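Local atomic coordinates of 1-deoxy-D-xylulose 5-phosphate reductoisomerase (Zymomonas mobilis, PDB entry 1R0K), a protein that catalyses the NADPH-dependent rearrangement and reduction of 1-deoxy-D-xylulose 5-phosphate to 2-C-methyl-D-erythritol 4-phosphate, an early step of isoprenoid biosynthesis that needs a divalent metal ion. Residues H18-L21 / D22-R26; P264-R267 / T268-G271. One frame throughout, in Å; residues are numbered along the deposited sequence.

In the fold
Interactions 1 and 2 are both local helical contacts, and they meet although far apart in the sequence. Residues 18-25 lie on helix 15-25 of the Rossmann-type region predicted to bind NADPH, and Arg26 follows its end; residues 264-271 form the entry into helix 267-275. Each has a buried apolar side, the Thr20 methyl and Ile24 in interaction 1, Pro269 and Ile270 in interaction 2, and each has a carboxylate-arginine pair on a more open side. Between the two helices, Leu23 CD1 packs on Gly271 CA at 3.5 Å, and a salt bridge runs from Asp22 OD2 to Arg267 NH1. Interaction 1 continues a helix already under way, whereas interaction 2 starts one with a side-chain cap.

Interaction 1: residues H18-L21 / D22-R26; sequences HSTL and DLIER
Ile24 lies alongside Thr20, both side chains pointing the same way, and its CD1 packs on Thr20 CG2 at 3.9 Å. With CG2 anti to the backbone N, Thr20 turns its methyl to this partner, while OG1 bonds back to Ile16 O. The pair is buried, with Val9 of strand 5-10 against both. Beneath it, Ile24 N bonds to Thr20 O at 3.1 Å, in the carbonyl plane; the next i to i+4 bond, Glu25 N to Leu21 O, is 2.8 Å and nearly straight at 170°. The extended Glu25 chain runs alongside Leu21, with OE1 3.8 Å from Leu21 CB, and OE2 pairs with Arg51. On the outer side, Arg26 grips Asp22 side-on: NE reaches OD2 at 2.7 Å, within the guanidinium plane but from above that of the carboxylate, and NH2 takes the syn lone pair of OD1 at 3.2 Å. Because OD2 also pairs with Arg267, an asparagine in place of Asp22 would probably leave Arg26 without its paired carboxylate and cost Arg267 its second partner, Asp265 remaining. This amphipathic helix forms the crossover between strands 5-10 and 31-38 in a Rossmann-type beta-alpha-beta unit.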
# COMPACT_ATOMS: atom_id res chain seq x y z
N HIS B 18 11.40 -16.89 -17.73
CA HIS B 18 12.59 -16.12 -18.04
C HIS B 18 12.85 -15.08 -16.96
O HIS B 18 13.98 -14.90 -16.51
CB HIS B 18 12.44 -15.43 -19.40
CG HIS B 18 12.74 -16.32 -20.56
ND1 HIS B 18 12.41 -15.98 -21.86
CD2 HIS B 18 13.35 -17.53 -20.63
CE1 HIS B 18 12.81 -16.94 -22.67
NE2 HIS B 18 13.39 -17.89 -21.95
N SER B 19 11.79 -14.38 -16.55
CA SER B 19 11.92 -13.36 -15.51
C SER B 19 12.32 -14.01 -14.19
O SER B 19 13.09 -13.45 -13.42
CB SER B 19 10.60 -12.61 -15.34
OG SER B 19 10.27 -11.87 -16.50
N THR B 20 11.79 -15.21 -13.94
CA THR B 20 12.10 -15.92 -12.71
C THR B 20 13.57 -16.33 -12.70
O THR B 20 14.25 -16.16 -11.70
CB THR B 20 11.21 -17.18 -12.56
OG1 THR B 20 9.84 -16.79 -12.56
CG2 THR B 20 11.53 -17.91 -11.25
N LEU B 21 14.06 -16.87 -13.82
CA LEU B 21 15.46 -17.29 -13.89
C LEU B 21 16.41 -16.09 -13.76
O LEU B 21 17.47 -16.20 -13.16
CB LEU B 21 15.72 -18.03 -15.20
CG LEU B 21 15.37 -19.52 -15.13
CD1 LEU B 21 15.39 -20.14 -16.51
CD2 LEU B 21 16.35 -20.22 -14.21
N ASP B 22 16.00 -14.96 -14.33
CA ASP B 22 16.80 -13.74 -14.25
C ASP B 22 17.14 -13.48 -12.78
O ASP B 22 18.30 -13.28 -12.43
CB ASP B 22 16.02 -12.55 -14.82
CG ASP B 22 16.82 -11.25 -14.79
OD1 ASP B 22 17.57 -10.98 -15.75
OD2 ASP B 22 16.70 -10.51 -13.79
N LEU B 23 16.13 -13.50 -11.92
CA LEU B 23 16.35 -13.24 -10.50
C LEU B 23 17.13 -14.35 -9.81
O LEU B 23 17.96 -14.08 -8.94
CB LEU B 23 15.00 -13.02 -9.79
CG LEU B 23 14.17 -11.84 -10.30
CD1 LEU B 23 12.98 -11.61 -9.36
CD2 LEU B 23 15.03 -10.59 -10.37
N ILE B 24 16.86 -15.60 -10.19
CA ILE B 24 17.56 -16.73 -9.58
C ILE B 24 19.06 -16.68 -9.92
O ILE B 24 19.91 -16.87 -9.05
CB ILE B 24 16.98 -18.08 -10.08
CG1 ILE B 24 15.56 -18.26 -9.54
CG2 ILE B 24 17.88 -19.23 -9.62
CD1 ILE B 24 14.85 -19.48 -10.08
N GLU B 25 19.37 -16.43 -11.18
CA GLU B 25 20.76 -16.40 -11.61
C GLU B 25 21.60 -15.24 -11.07
O GLU B 25 22.83 -15.30 -11.09
CB GLU B 25 20.81 -16.47 -13.14
CG GLU B 25 20.44 -17.86 -13.63
CD GLU B 25 20.51 -18.00 -15.13
OE1 GLU B 25 19.47 -17.77 -15.80
OE2 GLU B 25 21.60 -18.31 -15.64
N ARG B 26 20.93 -14.21 -10.56
CA ARG B 26 21.62 -13.07 -9.96
C ARG B 26 21.86 -13.42 -8.49
O ARG B 26 22.44 -12.64 -7.74
CB ARG B 26 20.74 -11.81 -10.01
CG ARG B 26 20.42 -11.32 -11.40
CD ARG B 26 19.38 -10.20 -11.36
NE ARG B 26 19.05 -9.76 -12.71
CZ ARG B 26 19.84 -8.99 -13.46
NH1 ARG B 26 21.01 -8.58 -12.98
NH2 ARG B 26 19.48 -8.67 -14.69

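Interaction 2: residues P264-R267 / T268-G271; sequences PDMR and TPIG
Met266 crosses Pro269 at about a right angle, bringing its CE to 3.8 Å from Pro269 CG. Bends at chi2 and chi3 (-58° and -67°) bring SD and CE against the CG corner of Pro269, at the ring's rim. The tight part lies around Met266 O, which takes the Ile270 N-H at 3.0 Å and has Pro269 CG at 3.2 Å and Ile270 CG1 at 3.1 Å pressed about it. One residue on, Gly271 N bonds to Arg267 O at 2.7 Å, the donor well above the carbonyl plane. Residues 268-271 are buried, Met266 and Arg267 only partly so, and Thr268 OG1 bonds to Asp254 O of the second subunit. The Asp265-Arg267 side is partly exposed and is held by polar bonds instead of close carbon contacts across the two segments. Asp265 OD1 receives both Arg267 N, at 2.9 Å on its anti side, and Arg267 NE, while NH2 uses the syn lone pair of OD2 at 2.8 Å. The carboxylate is thus fixed by backbone and side chain of one residue. Met266 also touches Ser151 and Ile16, predicted to bind substrate and NADPH respectively, so this helix start borders the probable active site. Asp265 provides a side-chain N-terminal cap to helix 267-275.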
# COMPACT_ATOMS: atom_id res chain seq x y z
N PRO B 264 5.67 -1.93 -14.93
CA PRO B 264 5.09 -3.23 -15.30
C PRO B 264 6.01 -4.45 -15.24
O PRO B 264 5.57 -5.58 -15.49
CB PRO B 264 4.58 -2.96 -16.71
CG PRO B 264 5.58 -2.00 -17.25
CD PRO B 264 5.79 -1.05 -16.10
N ASP B 265 7.28 -4.25 -14.91
CA ASP B 265 8.26 -5.34 -14.83
C ASP B 265 7.75 -6.47 -13.92
O ASP B 265 7.55 -6.27 -12.72
CB ASP B 265 9.58 -4.81 -14.28
CG ASP B 265 10.76 -5.71 -14.62
OD1 ASP B 265 10.62 -6.95 -14.52
OD2 ASP B 265 11.83 -5.18 -14.96
N MET B 266 7.58 -7.66 -14.49
CA MET B 266 7.09 -8.79 -13.73
C MET B 266 8.09 -9.30 -12.69
O MET B 266 7.75 -10.14 -11.86
CB MET B 266 6.69 -9.93 -14.66
CG MET B 266 5.36 -9.70 -15.38
SD MET B 266 3.98 -9.44 -14.23
CE MET B 266 3.84 -11.07 -13.45
N ARG B 267 9.32 -8.80 -12.73
CA ARG B 267 10.31 -9.22 -11.74
C ARG B 267 9.95 -8.65 -10.37
O ARG B 267 10.42 -9.14 -9.35
CB ARG B 267 11.72 -8.80 -12.14
CG ARG B 267 12.32 -9.69 -13.23
CD ARG B 267 13.68 -9.20 -13.70
NE ARG B 267 13.58 -7.90 -14.35
CZ ARG B 267 14.59 -7.30 -14.98
NH1 ARG B 267 15.77 -7.91 -15.05
NH2 ARG B 267 14.42 -6.10 -15.53
N THR B 268 9.11 -7.62 -10.34
CA THR B 268 8.71 -7.05 -9.06
C THR B 268 7.81 -8.04 -8.32
O THR B 268 8.10 -8.43 -7.20
CB THR B 268 8.02 -5.68 -9.22
OG1 THR B 268 8.99 -4.73 -9.68
CG2 THR B 268 7.43 -5.21 -7.89
N PRO B 269 6.69 -8.46 -8.94
CA PRO B 269 5.84 -9.42 -8.22
C PRO B 269 6.55 -10.77 -8.04
O PRO B 269 6.41 -11.42 -7.01
CB PRO B 269 4.59 -9.51 -9.10
CG PRO B 269 5.10 -9.14 -10.48
CD PRO B 269 6.01 -7.98 -10.16
N ILE B 270 7.32 -11.20 -9.05
CA ILE B 270 8.03 -12.47 -8.93
C ILE B 270 9.03 -12.35 -7.79
O ILE B 270 9.11 -13.21 -6.92
CB ILE B 270 8.77 -12.86 -10.24
CG1 ILE B 270 7.76 -13.18 -11.34
CG2 ILE B 270 9.67 -14.07 -10.01
CD1 ILE B 270 8.38 -13.41 -12.71
N GLY B 271 9.79 -11.25 -7.80
CA GLY B 271 10.78 -11.03 -6.75
C GLY B 271 10.13 -11.08 -5.38
O GLY B 271 10.73 -11.54 -4.41